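Local coordinates for periplasmic sensor hybrid histidine kinase (Anaeromyxobacter dehalogenans, PDB 4K0D), which probably senses periplasmic signals and relays them by ATP-dependent autophosphorylation on histidine, this chain being its helical-bundle sensor domain, at residues L31-T36 against R57-A62; A24-A29 against A64-L69; E90-A95 against E113-P118; A84-F89 against E121-L126. All coordinates share one frame; numbering follows the deposited sequence. Where two conformers were deposited one is given.

Contact 1 of 4, residues L31-T36 against R57-A62; sequences LHVSLT and RRLEGA. With ZN (zinc ion), chain C.
Over one face of the His32 imidazole lies NH1 of Arg58, 3.4 Å from CG and displaced toward the rim of the ring. At the ring's edge ND1 binds a zinc ion at 2.0 Å. One face of the Arg58 guanidinium in turn carries CB of His32, and the two planes are 28° apart, so the groups overlap at a tilt. The arginine spans the gap because its chain is extended from CG to NE, with CG anti to the backbone N (chi1 174°). Its polar end is held by a salt bridge from NH2 to Glu14 of the second subunit, which together with Asp10 of that subunit also binds the zinc. Arg58 is thus a second-shell residue beside an intersubunit metal site. The salt bridge probably fixes the orientation of the Glu14 carboxylate and offsets part of the acidic charge. One residue along, the chemistry becomes apolar: CG2 of Val33 rests 3.8 Å from CD2 of Leu59, the two side chains crossing at about a right angle. The segments belong to helices 16-42 and 46-68. Val33 also reaches Phe89 and Ala93 of helix 73-102, and Leu59 touches Glu90 there, placing the apolar pair among three helices.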
# COMPACT_ATOMS: atom_id res chain seq x y z
N LEU B 31 5.52 1.05 -13.71
CA LEU B 31 4.73 0.33 -14.71
C LEU B 31 4.25 1.30 -15.75
O LEU B 31 4.28 1.01 -16.94
CB LEU B 31 3.50 -0.32 -14.11
CG LEU B 31 3.86 -1.61 -13.38
CD1 LEU B 31 2.74 -2.13 -12.50
CD2 LEU B 31 4.25 -2.68 -14.39
N HIS B 32 3.78 2.45 -15.30
CA HIS B 32 3.06 3.38 -16.15
C HIS B 32 4.06 3.96 -17.16
O HIS B 32 3.73 4.13 -18.31
CB HIS B 32 2.27 4.45 -15.38
CG HIS B 32 1.42 5.33 -16.27
ND1 HIS B 32 0.20 4.94 -16.75
CD2 HIS B 32 1.64 6.57 -16.77
CE1 HIS B 32 -0.29 5.87 -17.55
NE2 HIS B 32 0.55 6.88 -17.57
N VAL B 33 5.29 4.22 -16.74
CA VAL B 33 6.27 4.69 -17.69
C VAL B 33 6.54 3.58 -18.74
O VAL B 33 6.70 3.85 -19.90
CB VAL B 33 7.61 5.09 -17.04
CG1 VAL B 33 8.68 5.16 -18.09
CG2 VAL B 33 7.51 6.50 -16.23
N SER B 34 6.60 2.32 -18.30
CA SER B 34 6.78 1.24 -19.23
C SER B 34 5.64 1.11 -20.17
O SER B 34 5.87 0.84 -21.34
CB SER B 34 6.95 -0.09 -18.49
OG SER B 34 8.31 -0.21 -18.16
N LEU B 35 4.43 1.25 -19.67
CA LEU B 35 3.29 1.04 -20.52
C LEU B 35 3.14 2.14 -21.56
O LEU B 35 2.83 1.84 -22.68
CB LEU B 35 2.02 0.91 -19.72
CG LEU B 35 0.71 0.88 -20.49
CD1 LEU B 35 -0.38 0.11 -19.77
CD2 LEU B 35 0.27 2.30 -20.62
N THR B 36 3.36 3.39 -21.19
CA THR B 36 3.21 4.50 -22.13
C THR B 36 4.39 4.48 -23.09
O THR B 36 4.26 4.87 -24.24
CB THR B 36 3.15 5.88 -21.42
OG1 THR B 36 4.27 6.04 -20.53
CG2 THR B 36 1.87 6.01 -20.63
N ARG B 57 6.92 12.59 -15.39
CA ARG B 57 6.71 13.54 -14.29
C ARG B 57 6.06 12.86 -13.09
O ARG B 57 6.43 13.12 -11.95
CB ARG B 57 5.84 14.74 -14.73
CG ARG B 57 6.53 15.59 -15.84
N ARG B 58 5.09 12.00 -13.36
CA ARG B 58 4.52 11.19 -12.32
C ARG B 58 5.56 10.29 -11.60
O ARG B 58 5.56 10.19 -10.38
CB ARG B 58 3.42 10.36 -12.91
CG ARG B 58 2.88 9.39 -11.95
CD ARG B 58 1.72 8.67 -12.60
NE ARG B 58 1.34 7.48 -11.86
CZ ARG B 58 0.52 6.55 -12.32
NH1 ARG B 58 -0.05 6.68 -13.50
NH2 ARG B 58 0.27 5.47 -11.57
N LEU B 59 6.45 9.65 -12.35
CA LEU B 59 7.47 8.85 -11.73
C LEU B 59 8.39 9.71 -10.90
O LEU B 59 8.78 9.32 -9.82
CB LEU B 59 8.29 8.09 -12.77
CG LEU B 59 9.45 7.26 -12.24
CD1 LEU B 59 9.03 6.23 -11.17
CD2 LEU B 59 10.13 6.57 -13.45
N GLU B 60 8.79 10.86 -11.39
CA GLU B 60 9.67 11.68 -10.56
C GLU B 60 8.95 12.05 -9.22
O GLU B 60 9.56 12.04 -8.16
CB GLU B 60 10.10 12.94 -11.31
CG GLU B 60 11.10 12.69 -12.37
CD GLU B 60 10.93 13.61 -13.63
OE1 GLU B 60 10.15 14.57 -13.63
OE2 GLU B 60 11.57 13.32 -14.66
N GLY B 61 7.65 12.34 -9.28
CA GLY B 61 6.87 12.67 -8.07
C GLY B 61 6.74 11.47 -7.14
O GLY B 61 6.86 11.61 -5.94
N ALA B 62 6.49 10.29 -7.67
CA ALA B 62 6.36 9.09 -6.83
C ALA B 62 7.69 8.77 -6.17
O ALA B 62 7.74 8.27 -5.02
CB ALA B 62 5.91 7.89 -7.64
ZN ZN C . -0.82 3.25 -16.24

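Contact 2 of 4, residues A24-A29 against A64-L69; sequences ASLESA and ARFAAL
Leu26 and Phe66 mark the closest backbone approach, with their CA atoms 7.1 Å apart. Segment 24-29 is helical throughout and lies within helix 16-42, whereas 64-69 takes in the end of helix 46-68, where the backbone bonds become weak: Ala68 N is 3.1 Å from Ala64 O, and Leu69 is already in an extended conformation. No hydrogen bond joins the segments; the contacts run between side chains. In the buried half, CD2 of Leu26 meets the Phe66 ring obliquely, 3.9 Å from the ring atom CD2 and almost as near to CG. The phenylalanine points across the interface because its CG stands anti to the backbone N (chi1 180°), and the two side chains cross at about a right angle. The outer half works differently. Arg65 bends at chi3 (51°), which brings the guanidinium edge-on to Ser25, whose CB lies in its plane, 3.3 Å from NH1. Ser25 OG is also close to that nitrogen, but the angle is too poor for a hydrogen bond. An apolar pair on the inside and a charged group lying against a small residue on the outside are thus neighbours on one interface. Around them, Leu26 also packs on Ile82 of helix 73-102 and Leu127 of helix 117-145. Lys71, just after helix 46-68, makes a cation-pi contact with Phe66, and Phe130 of helix 117-145 packs edge-to-face with the same ring.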
# COMPACT_ATOMS: atom_id res chain seq x y z
N ALA B 24 3.64 1.40 -3.23
CA ALA B 24 2.76 0.94 -4.31
C ALA B 24 2.73 1.96 -5.43
O ALA B 24 2.71 1.62 -6.62
CB ALA B 24 1.35 0.68 -3.81
N SER B 25 2.69 3.22 -5.05
CA SER B 25 2.57 4.29 -6.02
C SER B 25 3.79 4.40 -6.91
O SER B 25 3.67 4.71 -8.09
CB SER B 25 2.38 5.61 -5.30
OG SER B 25 1.07 6.05 -5.53
N LEU B 26 4.97 4.11 -6.35
CA LEU B 26 6.19 4.14 -7.13
C LEU B 26 6.19 2.91 -8.07
O LEU B 26 6.44 3.03 -9.26
CB LEU B 26 7.41 4.14 -6.22
CG LEU B 26 8.80 4.01 -6.88
CD1 LEU B 26 9.11 5.13 -7.98
CD2 LEU B 26 9.88 4.11 -5.78
N GLU B 27 5.89 1.74 -7.51
CA GLU B 27 5.62 0.53 -8.31
C GLU B 27 4.74 0.88 -9.54
O GLU B 27 5.11 0.58 -10.67
CB GLU B 27 4.98 -0.59 -7.44
CG GLU B 27 6.01 -1.41 -6.59
CD GLU B 27 5.43 -2.22 -5.38
OE1 GLU B 27 4.20 -2.39 -5.26
OE2 GLU B 27 6.24 -2.68 -4.52
N SER B 28 3.60 1.50 -9.31
CA SER B 28 2.66 1.93 -10.39
C SER B 28 3.27 2.97 -11.40
O SER B 28 3.13 2.83 -12.65
CB SER B 28 1.39 2.44 -9.74
OG SER B 28 0.27 2.37 -10.58
N ALA B 29 4.03 3.94 -10.91
CA ALA B 29 4.60 4.97 -11.79
C ALA B 29 5.60 4.28 -12.74
O ALA B 29 5.82 4.66 -13.88
CB ALA B 29 5.30 6.08 -10.94
N ALA B 64 9.92 10.88 -5.33
CA ALA B 64 10.19 11.90 -4.33
C ALA B 64 9.35 11.61 -3.09
O ALA B 64 9.89 11.63 -1.98
CB ALA B 64 9.94 13.32 -4.88
N ARG B 65 8.07 11.24 -3.25
CA ARG B 65 7.27 10.87 -2.07
C ARG B 65 7.86 9.68 -1.34
O ARG B 65 7.84 9.63 -0.13
CB ARG B 65 5.83 10.54 -2.44
CG ARG B 65 5.05 11.76 -2.96
CD ARG B 65 3.74 11.30 -3.62
NE ARG B 65 2.93 10.39 -2.77
CZ ARG B 65 2.54 9.17 -3.13
NH1 ARG B 65 2.88 8.71 -4.32
NH2 ARG B 65 1.78 8.40 -2.31
N PHE B 66 8.36 8.71 -2.08
CA PHE B 66 8.90 7.53 -1.45
C PHE B 66 10.21 7.81 -0.75
O PHE B 66 10.44 7.28 0.33
CB PHE B 66 9.13 6.45 -2.48
CG PHE B 66 9.70 5.19 -1.91
CD1 PHE B 66 8.89 4.32 -1.22
CD2 PHE B 66 11.03 4.84 -2.15
CE1 PHE B 66 9.41 3.11 -0.74
CE2 PHE B 66 11.55 3.66 -1.70
CZ PHE B 66 10.75 2.80 -0.98
N ALA B 67 11.06 8.62 -1.35
CA ALA B 67 12.31 9.01 -0.75
C ALA B 67 12.09 9.82 0.55
O ALA B 67 12.95 9.81 1.45
CB ALA B 67 13.09 9.82 -1.71
N ALA B 68 10.95 10.48 0.68
CA ALA B 68 10.75 11.40 1.82
C ALA B 68 10.42 10.67 3.11
O ALA B 68 10.62 11.22 4.19
CB ALA B 68 9.66 12.39 1.53
N LEU B 69 9.91 9.44 3.03
CA LEU B 69 9.39 8.78 4.24
C LEU B 69 10.49 8.00 4.98
O LEU B 69 11.38 7.45 4.34
CB LEU B 69 8.26 7.83 3.87
CG LEU B 69 7.03 8.54 3.35
CD1 LEU B 69 5.98 7.58 2.68
CD2 LEU B 69 6.40 9.39 4.48

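Contact 3 of 4, residues E90-A95 against E113-P118; sequences EKAAVA and EATLPP
Ala92 is the first residue of segment 90-95 to meet the other side: its CB points toward 113-118 and lies 3.5 Å from CD2 of Leu116. The same methyl group stands 4.1 Å from OG1 of Thr115, at the margin of the contact. Thr115 OG1 itself has a weak hydrogen bond to the carbonyl O of Arg112. Next along the helix comes Ala93, which takes part through its backbone, its N lying 4.0 Å from Leu116 CD2. The leucine methyl therefore rests on Ala92 CB and on the backbone running from Ala92 into Ala93, and the small alanine side chain permits a close approach, with the CA atoms of Ala92 and Leu116 6.9 Å apart. With CG anti to the carbonyl carbon (chi1 -75°), Leu116 carries its CD2 branch over to Ala92. Opposite the alanines the chain is a link between two helices: Leu116 N bonds to Glu113 O, closing a short turn after helix 106-114, and the chain then continues into helix 117-145. Leu116 also reaches Ala37 of helix 16-42, while Ala93 packs on Leu56 of helix 46-68. The contact sets the turn between helices 106-114 and 117-145 against helix 73-102, within the helical-bundle fold of the sensor domain.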
# COMPACT_ATOMS: atom_id res chain seq x y z
N GLU B 90 14.63 6.42 -16.21
CA GLU B 90 13.98 7.51 -16.93
C GLU B 90 14.78 7.89 -18.15
O GLU B 90 14.21 8.24 -19.19
CB GLU B 90 13.86 8.76 -16.07
CG GLU B 90 12.68 8.77 -15.15
CD GLU B 90 12.38 10.15 -14.66
OE1 GLU B 90 11.59 10.85 -15.31
OE2 GLU B 90 12.92 10.55 -13.62
N LYS B 91 16.10 7.87 -18.02
CA LYS B 91 16.96 8.36 -19.08
C LYS B 91 16.80 7.46 -20.30
O LYS B 91 16.72 7.94 -21.45
CB LYS B 91 18.42 8.43 -18.62
CG LYS B 91 19.37 8.98 -19.68
N ALA B 92 16.73 6.15 -20.06
CA ALA B 92 16.46 5.19 -21.14
C ALA B 92 15.09 5.41 -21.74
O ALA B 92 14.87 5.22 -22.95
CB ALA B 92 16.54 3.79 -20.64
N ALA B 93 14.15 5.78 -20.90
CA ALA B 93 12.79 5.94 -21.39
C ALA B 93 12.74 7.16 -22.31
O ALA B 93 12.11 7.11 -23.32
CB ALA B 93 11.80 6.09 -20.22
N VAL B 94 13.38 8.27 -21.92
CA VAL B 94 13.49 9.46 -22.75
C VAL B 94 14.17 9.13 -24.08
O VAL B 94 13.77 9.62 -25.14
CB VAL B 94 14.26 10.55 -21.99
CG1 VAL B 94 14.57 11.77 -22.87
CG2 VAL B 94 13.43 10.99 -20.82
N ALA B 95 15.18 8.27 -24.03
CA ALA B 95 15.93 7.94 -25.23
C ALA B 95 15.07 7.10 -26.16
O ALA B 95 15.18 7.21 -27.38
CB ALA B 95 17.20 7.17 -24.85
N GLU B 113 14.06 -0.02 -26.97
CA GLU B 113 12.88 -0.53 -26.28
C GLU B 113 13.28 -1.68 -25.42
O GLU B 113 12.84 -1.80 -24.29
CB GLU B 113 11.80 -0.99 -27.23
N ALA B 114 14.15 -2.49 -25.93
CA ALA B 114 14.50 -3.72 -25.30
C ALA B 114 15.24 -3.45 -24.05
O ALA B 114 15.32 -4.29 -23.24
CB ALA B 114 15.36 -4.50 -26.22
N THR B 115 15.77 -2.26 -23.91
CA THR B 115 16.61 -1.93 -22.79
C THR B 115 15.80 -1.49 -21.57
O THR B 115 16.34 -1.12 -20.57
CB THR B 115 17.75 -0.94 -23.17
OG1 THR B 115 17.46 0.34 -22.70
CG2 THR B 115 17.96 -0.79 -24.57
N LEU B 116 14.50 -1.59 -21.65
CA LEU B 116 13.65 -1.05 -20.65
C LEU B 116 13.18 -2.07 -19.69
O LEU B 116 13.36 -1.95 -18.52
CB LEU B 116 12.46 -0.36 -21.26
CG LEU B 116 12.63 0.98 -21.91
CD1 LEU B 116 11.33 1.66 -21.81
CD2 LEU B 116 13.69 1.81 -21.30
N PRO B 117 12.53 -3.08 -20.20
CA PRO B 117 12.00 -4.13 -19.34
C PRO B 117 12.99 -4.72 -18.30
O PRO B 117 12.52 -5.05 -17.20
CB PRO B 117 11.58 -5.21 -20.31
CG PRO B 117 11.20 -4.42 -21.55
CD PRO B 117 12.26 -3.35 -21.62
N PRO B 118 14.28 -4.89 -18.64
CA PRO B 118 15.19 -5.46 -17.63
C PRO B 118 15.27 -4.51 -16.47
O PRO B 118 15.33 -4.95 -15.33
CB PRO B 118 16.56 -5.48 -18.34
CG PRO B 118 16.31 -5.32 -19.77
CD PRO B 118 14.91 -4.76 -19.97

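Contact 4 of 4, residues A84-F89 against E121-L126; sequences AAVPPF and EELLSL. With NA (sodium ion), chain L.
Leu123 turns its CG anti to the backbone N (chi1 -171°), which extends the forked end of the side chain across to helix 73-102 in this helical-bundle sensor domain. There the fork meets two consecutive residues. CD1 lies 3.8 Å from CB of Ala85, the small residue facing it where the backbones come closest, with a CA separation of 6.7 Å between Ala85 and Leu123. The other branch, CD2, approaches CG2 of Val86 at 4.3 Å. Contact is wholly apolar, and no hydrogen bond crosses it. Helix 73-102 is kinked here: Pro87 and Pro88 have no N-H to give to the preceding turn, yet the helix resumes, with Phe89 N bonded to Ala85 O at 3.3 Å. Beyond the pair, Leu123 also touches Ile82, and Val86 packs on Leu59 of helix 46-68. Phe89 continues the apolar layer onto Val30 of helix 16-42. Glu121, two residues before the leucine, takes no part in this packing. It has been seen to bind zinc in this protein, although no zinc is bound to it in this chain; instead its bent side chain (chi2 -62°) presents a carboxylate to a sodium ion, with OE1 2.4 Å from the metal.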
# COMPACT_ATOMS: atom_id res chain seq x y z
N ALA B 84 18.15 5.14 -6.68
CA ALA B 84 19.20 5.44 -7.62
C ALA B 84 18.86 4.81 -8.94
O ALA B 84 19.45 5.16 -9.96
CB ALA B 84 20.50 4.91 -7.12
N ALA B 85 17.96 3.82 -8.95
CA ALA B 85 17.65 3.15 -10.21
C ALA B 85 16.74 4.00 -11.10
O ALA B 85 16.59 3.72 -12.28
CB ALA B 85 17.01 1.83 -9.95
N VAL B 86 16.13 5.03 -10.53
CA VAL B 86 15.04 5.73 -11.22
C VAL B 86 15.58 6.59 -12.36
O VAL B 86 15.15 6.41 -13.46
CB VAL B 86 14.16 6.53 -10.27
CG1 VAL B 86 13.24 7.48 -11.04
CG2 VAL B 86 13.30 5.55 -9.39
N PRO B 87 16.55 7.46 -12.09
CA PRO B 87 17.11 8.31 -13.14
C PRO B 87 17.61 7.52 -14.36
O PRO B 87 17.32 7.94 -15.50
CB PRO B 87 18.26 9.03 -12.43
CG PRO B 87 17.85 9.01 -10.97
CD PRO B 87 17.25 7.64 -10.81
N PRO B 88 18.33 6.39 -14.15
CA PRO B 88 18.78 5.66 -15.34
C PRO B 88 17.60 5.12 -16.13
O PRO B 88 17.60 5.05 -17.37
CB PRO B 88 19.62 4.48 -14.76
CG PRO B 88 19.90 4.79 -13.39
CD PRO B 88 18.89 5.83 -12.91
N PHE B 89 16.56 4.73 -15.41
CA PHE B 89 15.44 4.13 -16.09
C PHE B 89 14.74 5.26 -16.83
O PHE B 89 14.36 5.10 -17.97
CB PHE B 89 14.58 3.48 -15.08
CG PHE B 89 13.31 2.94 -15.60
CD1 PHE B 89 13.30 1.83 -16.38
CD2 PHE B 89 12.10 3.53 -15.25
CE1 PHE B 89 12.12 1.28 -16.80
CE2 PHE B 89 10.89 3.01 -15.70
CZ PHE B 89 10.90 1.89 -16.48
N GLU B 121 12.04 -4.59 -14.41
CA GLU B 121 11.80 -5.77 -13.57
C GLU B 121 12.71 -5.78 -12.37
O GLU B 121 12.35 -6.23 -11.32
CB GLU B 121 12.03 -7.04 -14.38
CG GLU B 121 10.93 -7.28 -15.35
CD GLU B 121 9.62 -7.47 -14.66
OE1 GLU B 121 9.53 -8.34 -13.78
OE2 GLU B 121 8.66 -6.73 -14.97
N GLU B 122 13.91 -5.28 -12.54
CA GLU B 122 14.84 -5.26 -11.46
C GLU B 122 14.33 -4.26 -10.41
O GLU B 122 14.23 -4.54 -9.20
CB GLU B 122 16.19 -4.88 -12.00
CG GLU B 122 17.26 -4.79 -10.99
CD GLU B 122 18.65 -4.84 -11.62
OE1 GLU B 122 18.75 -5.16 -12.84
OE2 GLU B 122 19.63 -4.56 -10.89
N LEU B 123 13.96 -3.08 -10.87
CA LEU B 123 13.47 -2.06 -9.97
C LEU B 123 12.22 -2.57 -9.28
O LEU B 123 12.03 -2.38 -8.07
CB LEU B 123 13.16 -0.81 -10.78
CG LEU B 123 12.81 0.44 -10.02
CD1 LEU B 123 13.58 0.62 -8.73
CD2 LEU B 123 13.10 1.59 -10.99
N LEU B 124 11.34 -3.23 -10.01
CA LEU B 124 10.11 -3.67 -9.37
C LEU B 124 10.41 -4.77 -8.37
O LEU B 124 9.75 -4.89 -7.35
CB LEU B 124 9.13 -4.18 -10.36
CG LEU B 124 8.59 -3.09 -11.28
CD1 LEU B 124 7.72 -3.74 -12.37
CD2 LEU B 124 7.80 -2.07 -10.41
N SER B 125 11.41 -5.59 -8.69
CA SER B 125 11.76 -6.68 -7.82
C SER B 125 12.25 -6.10 -6.48
O SER B 125 11.81 -6.53 -5.40
CB SER B 125 12.82 -7.56 -8.45
OG SER B 125 13.43 -8.39 -7.46
N LEU B 126 13.22 -5.18 -6.55
CA LEU B 126 13.68 -4.49 -5.38
C LEU B 126 12.51 -3.92 -4.59
O LEU B 126 12.44 -4.06 -3.38
CB LEU B 126 14.57 -3.33 -5.77
CG LEU B 126 15.96 -3.70 -6.20
CD1 LEU B 126 16.73 -2.43 -6.62
CD2 LEU B 126 16.69 -4.41 -5.07
NA NA L . 7.17 -8.82 -13.40

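In the fold
Contacts 1 and 2 are two levels of one pairing, helix 16-42 with helix 46-68, contact 1 nested inside the loop that contact 2 closes. Contacts 3 and 4 likewise share helices 73-102 and 117-145, with 3 inside 4. Contacts 1, 2 and 3 are partly buried; 1 and 2 also touch the second subunit, and each pairs an apolar half with an arginine, but only in contact 1 does a zinc ion join in. Contacts 3 and 4 touch no other chain and rest mainly on a leucine against alanine, with Val86 added in contact 4, the buried one. Leu59 and Phe89 pack together between contacts 1 and 4, joining the two helix pairs, whereas contacts 2 and 3 do not touch.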